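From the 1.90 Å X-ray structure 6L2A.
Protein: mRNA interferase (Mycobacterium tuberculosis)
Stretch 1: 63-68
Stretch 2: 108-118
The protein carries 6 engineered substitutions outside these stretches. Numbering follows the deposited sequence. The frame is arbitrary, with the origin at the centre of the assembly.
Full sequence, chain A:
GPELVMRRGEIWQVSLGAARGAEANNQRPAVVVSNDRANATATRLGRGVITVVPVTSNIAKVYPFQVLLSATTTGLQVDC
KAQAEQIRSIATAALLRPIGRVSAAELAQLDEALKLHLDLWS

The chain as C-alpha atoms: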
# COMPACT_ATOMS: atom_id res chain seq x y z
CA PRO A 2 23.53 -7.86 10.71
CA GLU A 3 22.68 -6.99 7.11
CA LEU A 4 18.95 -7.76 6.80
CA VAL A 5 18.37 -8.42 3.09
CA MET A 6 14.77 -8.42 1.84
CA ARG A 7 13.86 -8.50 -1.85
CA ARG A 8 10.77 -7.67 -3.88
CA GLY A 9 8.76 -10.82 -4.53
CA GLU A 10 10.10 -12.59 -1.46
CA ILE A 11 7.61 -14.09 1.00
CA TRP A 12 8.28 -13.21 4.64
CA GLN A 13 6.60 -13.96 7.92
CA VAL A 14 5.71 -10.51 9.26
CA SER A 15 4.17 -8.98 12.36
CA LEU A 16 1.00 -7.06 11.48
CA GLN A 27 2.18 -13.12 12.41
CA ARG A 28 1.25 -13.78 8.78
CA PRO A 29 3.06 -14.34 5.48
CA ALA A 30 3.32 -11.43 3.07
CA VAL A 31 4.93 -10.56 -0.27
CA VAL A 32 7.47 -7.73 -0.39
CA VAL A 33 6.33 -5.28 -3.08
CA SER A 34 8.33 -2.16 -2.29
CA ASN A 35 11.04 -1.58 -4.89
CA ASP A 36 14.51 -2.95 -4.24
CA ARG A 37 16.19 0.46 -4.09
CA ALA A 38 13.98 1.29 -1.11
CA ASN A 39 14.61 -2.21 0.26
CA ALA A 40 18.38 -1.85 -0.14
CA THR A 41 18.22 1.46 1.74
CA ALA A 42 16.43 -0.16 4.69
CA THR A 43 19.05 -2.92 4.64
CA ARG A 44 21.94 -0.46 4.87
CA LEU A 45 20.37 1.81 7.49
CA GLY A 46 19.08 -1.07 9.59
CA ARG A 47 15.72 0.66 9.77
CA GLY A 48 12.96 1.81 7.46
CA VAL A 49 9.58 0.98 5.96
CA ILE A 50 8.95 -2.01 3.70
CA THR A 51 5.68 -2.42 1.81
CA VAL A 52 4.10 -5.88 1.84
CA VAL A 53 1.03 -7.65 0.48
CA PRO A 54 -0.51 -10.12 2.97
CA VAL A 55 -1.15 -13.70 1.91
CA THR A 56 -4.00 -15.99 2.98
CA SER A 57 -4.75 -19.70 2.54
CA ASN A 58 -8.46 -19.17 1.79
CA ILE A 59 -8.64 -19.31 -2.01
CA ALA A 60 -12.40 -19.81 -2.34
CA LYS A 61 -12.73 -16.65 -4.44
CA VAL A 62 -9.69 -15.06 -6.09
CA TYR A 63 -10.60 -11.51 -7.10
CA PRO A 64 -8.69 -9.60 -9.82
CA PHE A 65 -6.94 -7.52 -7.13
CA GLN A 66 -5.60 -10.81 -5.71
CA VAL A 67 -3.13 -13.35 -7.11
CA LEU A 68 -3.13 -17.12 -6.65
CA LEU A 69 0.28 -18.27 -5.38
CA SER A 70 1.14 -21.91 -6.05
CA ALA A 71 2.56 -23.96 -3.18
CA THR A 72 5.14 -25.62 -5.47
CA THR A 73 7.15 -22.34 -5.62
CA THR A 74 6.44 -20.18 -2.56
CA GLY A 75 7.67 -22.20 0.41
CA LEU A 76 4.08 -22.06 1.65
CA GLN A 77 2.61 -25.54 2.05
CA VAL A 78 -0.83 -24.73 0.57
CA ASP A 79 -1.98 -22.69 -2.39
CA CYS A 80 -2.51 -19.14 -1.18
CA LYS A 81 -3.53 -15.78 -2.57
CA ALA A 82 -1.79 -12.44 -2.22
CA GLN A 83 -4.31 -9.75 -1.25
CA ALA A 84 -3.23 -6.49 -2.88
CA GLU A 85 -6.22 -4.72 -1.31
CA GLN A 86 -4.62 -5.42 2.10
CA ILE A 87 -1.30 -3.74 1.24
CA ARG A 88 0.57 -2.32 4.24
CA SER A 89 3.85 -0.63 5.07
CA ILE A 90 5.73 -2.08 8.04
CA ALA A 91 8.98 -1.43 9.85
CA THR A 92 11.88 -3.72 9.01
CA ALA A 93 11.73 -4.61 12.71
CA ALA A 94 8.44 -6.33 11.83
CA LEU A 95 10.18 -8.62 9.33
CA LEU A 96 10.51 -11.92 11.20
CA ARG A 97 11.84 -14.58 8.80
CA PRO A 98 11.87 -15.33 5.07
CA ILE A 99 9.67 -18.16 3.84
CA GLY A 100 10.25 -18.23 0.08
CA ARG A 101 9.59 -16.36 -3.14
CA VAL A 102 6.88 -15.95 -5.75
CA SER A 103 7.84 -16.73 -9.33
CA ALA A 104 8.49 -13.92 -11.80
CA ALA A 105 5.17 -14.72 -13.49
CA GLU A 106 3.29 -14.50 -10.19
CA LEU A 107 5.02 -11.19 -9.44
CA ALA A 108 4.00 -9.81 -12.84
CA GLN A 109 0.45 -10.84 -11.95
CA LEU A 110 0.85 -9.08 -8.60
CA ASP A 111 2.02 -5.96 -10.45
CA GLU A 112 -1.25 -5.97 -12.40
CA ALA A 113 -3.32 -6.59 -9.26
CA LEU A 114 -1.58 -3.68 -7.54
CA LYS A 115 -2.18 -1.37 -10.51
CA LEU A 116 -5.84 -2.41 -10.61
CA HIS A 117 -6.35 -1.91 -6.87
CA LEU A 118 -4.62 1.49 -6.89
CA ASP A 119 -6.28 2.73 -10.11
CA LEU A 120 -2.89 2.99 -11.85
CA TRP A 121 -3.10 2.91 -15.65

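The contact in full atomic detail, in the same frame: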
# COMPACT_ATOMS: atom_id res chain seq x y z
N TYR A 63 -10.18 -12.71 -6.39
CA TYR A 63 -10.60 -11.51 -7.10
C TYR A 63 -9.46 -10.97 -7.96
O TYR A 63 -8.30 -11.35 -7.78
CB TYR A 63 -11.08 -10.47 -6.09
CG TYR A 63 -12.45 -10.76 -5.55
CD1 TYR A 63 -12.62 -11.44 -4.35
CD2 TYR A 63 -13.59 -10.38 -6.25
CE1 TYR A 63 -13.88 -11.72 -3.85
CE2 TYR A 63 -14.85 -10.66 -5.76
CZ TYR A 63 -14.99 -11.32 -4.56
OH TYR A 63 -16.25 -11.60 -4.07
N PRO A 64 -9.76 -10.08 -8.92
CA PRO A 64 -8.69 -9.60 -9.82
C PRO A 64 -7.65 -8.73 -9.13
O PRO A 64 -6.58 -8.51 -9.71
CB PRO A 64 -9.46 -8.80 -10.88
CG PRO A 64 -10.89 -9.13 -10.69
CD PRO A 64 -11.06 -9.49 -9.27
N PHE A 65 -7.94 -8.21 -7.94
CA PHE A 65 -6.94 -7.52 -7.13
C PHE A 65 -6.20 -8.48 -6.20
O PHE A 65 -5.56 -8.04 -5.24
CB PHE A 65 -7.60 -6.39 -6.33
CG PHE A 65 -8.88 -6.79 -5.66
CD1 PHE A 65 -8.88 -7.35 -4.39
CD2 PHE A 65 -10.10 -6.57 -6.29
CE1 PHE A 65 -10.06 -7.71 -3.78
CE2 PHE A 65 -11.29 -6.93 -5.67
CZ PHE A 65 -11.27 -7.49 -4.42
N GLN A 66 -6.29 -9.78 -6.47
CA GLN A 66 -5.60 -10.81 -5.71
C GLN A 66 -4.96 -11.78 -6.69
O GLN A 66 -5.38 -11.89 -7.85
CB GLN A 66 -6.56 -11.55 -4.77
CG GLN A 66 -7.38 -10.62 -3.88
CD GLN A 66 -8.53 -11.33 -3.19
OE1 GLN A 66 -9.03 -12.34 -3.68
NE2 GLN A 66 -8.96 -10.79 -2.06
N VAL A 67 -3.92 -12.48 -6.24
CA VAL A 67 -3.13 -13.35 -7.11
C VAL A 67 -2.95 -14.70 -6.44
O VAL A 67 -2.44 -14.78 -5.32
CB VAL A 67 -1.76 -12.74 -7.45
CG1 VAL A 67 -0.97 -13.68 -8.36
CG2 VAL A 67 -1.93 -11.38 -8.12
N LEU A 68 -3.35 -15.76 -7.14
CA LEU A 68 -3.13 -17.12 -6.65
C LEU A 68 -1.65 -17.46 -6.67
O LEU A 68 -0.98 -17.30 -7.69
CB LEU A 68 -3.91 -18.11 -7.51
CG LEU A 68 -3.69 -19.61 -7.27
CD1 LEU A 68 -4.29 -20.04 -5.95
CD2 LEU A 68 -4.28 -20.42 -8.42
N ALA A 108 4.62 -10.60 -11.78
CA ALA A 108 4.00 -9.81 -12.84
C ALA A 108 2.49 -9.74 -12.66
O ALA A 108 1.88 -8.69 -12.88
CB ALA A 108 4.37 -10.38 -14.21
N GLN A 109 1.87 -10.86 -12.28
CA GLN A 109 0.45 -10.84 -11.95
C GLN A 109 0.17 -9.92 -10.77
O GLN A 109 -0.82 -9.18 -10.77
CB GLN A 109 -0.04 -12.26 -11.65
CG GLN A 109 -0.36 -13.09 -12.88
CD GLN A 109 -0.95 -14.44 -12.53
OE1 GLN A 109 -2.07 -14.76 -12.92
NE2 GLN A 109 -0.20 -15.23 -11.78
N LEU A 110 1.03 -9.96 -9.75
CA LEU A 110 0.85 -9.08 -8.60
C LEU A 110 1.02 -7.62 -8.99
O LEU A 110 0.34 -6.75 -8.44
CB LEU A 110 1.81 -9.46 -7.48
CG LEU A 110 1.64 -8.75 -6.14
CD1 LEU A 110 0.18 -8.77 -5.69
CD2 LEU A 110 2.52 -9.42 -5.10
N ASP A 111 1.92 -7.32 -9.94
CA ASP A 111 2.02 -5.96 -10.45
C ASP A 111 0.69 -5.49 -11.03
O ASP A 111 0.26 -4.36 -10.78
CB ASP A 111 3.12 -5.86 -11.51
CG ASP A 111 4.51 -6.09 -10.95
OD1 ASP A 111 4.67 -6.07 -9.71
OD2 ASP A 111 5.44 -6.28 -11.75
N GLU A 112 0.03 -6.35 -11.81
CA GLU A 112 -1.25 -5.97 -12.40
C GLU A 112 -2.33 -5.82 -11.34
O GLU A 112 -3.17 -4.92 -11.43
CB GLU A 112 -1.66 -7.00 -13.45
CG GLU A 112 -0.81 -6.97 -14.71
CD GLU A 112 -0.92 -5.65 -15.44
OE1 GLU A 112 -2.06 -5.24 -15.74
OE2 GLU A 112 0.12 -5.03 -15.72
N ALA A 113 -2.34 -6.70 -10.34
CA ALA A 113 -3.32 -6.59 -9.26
C ALA A 113 -3.11 -5.31 -8.46
O ALA A 113 -4.08 -4.67 -8.04
CB ALA A 113 -3.24 -7.81 -8.35
N LEU A 114 -1.85 -4.92 -8.24
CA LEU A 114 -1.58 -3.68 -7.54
C LEU A 114 -2.02 -2.47 -8.35
O LEU A 114 -2.62 -1.53 -7.81
CB LEU A 114 -0.09 -3.58 -7.21
CG LEU A 114 0.41 -4.50 -6.09
CD1 LEU A 114 1.93 -4.58 -6.10
CD2 LEU A 114 -0.09 -4.01 -4.74
N LYS A 115 -1.74 -2.48 -9.66
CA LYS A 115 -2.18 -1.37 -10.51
C LYS A 115 -3.69 -1.27 -10.55
O LYS A 115 -4.25 -0.17 -10.51
CB LYS A 115 -1.60 -1.52 -11.92
CG LYS A 115 -0.09 -1.41 -11.98
CD LYS A 115 0.38 -1.16 -13.39
CE LYS A 115 -0.19 -2.20 -14.33
NZ LYS A 115 -0.11 -1.76 -15.75
N LEU A 116 -4.38 -2.41 -10.63
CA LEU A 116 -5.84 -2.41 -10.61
C LEU A 116 -6.36 -1.85 -9.29
O LEU A 116 -7.24 -0.98 -9.28
CB LEU A 116 -6.37 -3.82 -10.84
CG LEU A 116 -7.88 -3.97 -10.68
CD1 LEU A 116 -8.62 -3.36 -11.87
CD2 LEU A 116 -8.27 -5.43 -10.49
N HIS A 117 -5.84 -2.34 -8.17
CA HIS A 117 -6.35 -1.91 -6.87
C HIS A 117 -6.11 -0.42 -6.65
O HIS A 117 -6.94 0.26 -6.04
CB HIS A 117 -5.70 -2.71 -5.74
CG HIS A 117 -6.08 -2.21 -4.38
ND1 HIS A 117 -7.37 -2.25 -3.90
CD2 HIS A 117 -5.33 -1.64 -3.41
CE1 HIS A 117 -7.40 -1.74 -2.68
NE2 HIS A 117 -6.18 -1.36 -2.36
N LEU A 118 -4.99 0.10 -7.14
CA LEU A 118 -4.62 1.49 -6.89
C LEU A 118 -5.02 2.42 -8.02
O LEU A 118 -4.64 3.60 -8.00
CB LEU A 118 -3.12 1.58 -6.62
CG LEU A 118 -2.69 0.86 -5.34
CD1 LEU A 118 -1.19 0.80 -5.24
CD2 LEU A 118 -3.28 1.54 -4.11
O HOH W 1 -1.30 -17.07 -10.31

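A turn and the start of a strand, 63-68, lie against one side of the helix that runs through 108-117. The strand at 66-68 and the helix run nearly antiparallel, at 162°, and their axes come within 7.7 Å. No hydrogen bond passes directly between the stretches. The contact is mainly one of apolar shape.

A type I turn from Y63 to Q66 sets the approach. Q66 N donates to Y63 O at 2.9 Å and closes it. Y63 N also donates to the side chain of Q66, reaching OE1 at 3.0 Å. The turn brings its backbone close to the helix at A113, where F65 CA and A113 CA are 4.3 Å apart. A113 has a short side chain, and this permits the approach. Its CB packs against the turn backbone, 3.7 Å from both P64 O and F65 C.

V67 is the main bump on the strand. Its CB points toward the helix, and CG2 enters the hollow between Q109, L110 and A113. V67 CG2 lies 3.6 Å from Q109 O, 3.6 Å from L110 CA and 3.8 Å from A113 CB. The other methyl, V67 CG1, rests 3.7 Å from Q109 CB. Q66, the preceding strand residue, points away.

One helical turn beyond A113, L116 and H117 meet the turn residues. L116 CD2 sits 3.6 Å from P64 CB and 3.8 Å from F65 N, so this methyl covers the P64-F65 junction. F65 CB is 4.2 Å from H117 CB, but the end of the F65 side chain leads away from the helix.

At the other end of the contact, a water links the stretches. It donates to L68 O at 2.6 Å and accepts from Q109 NE2, also at 2.6 Å from the water oxygen. This bridge supplies a polar link beside the apolar packing of V67.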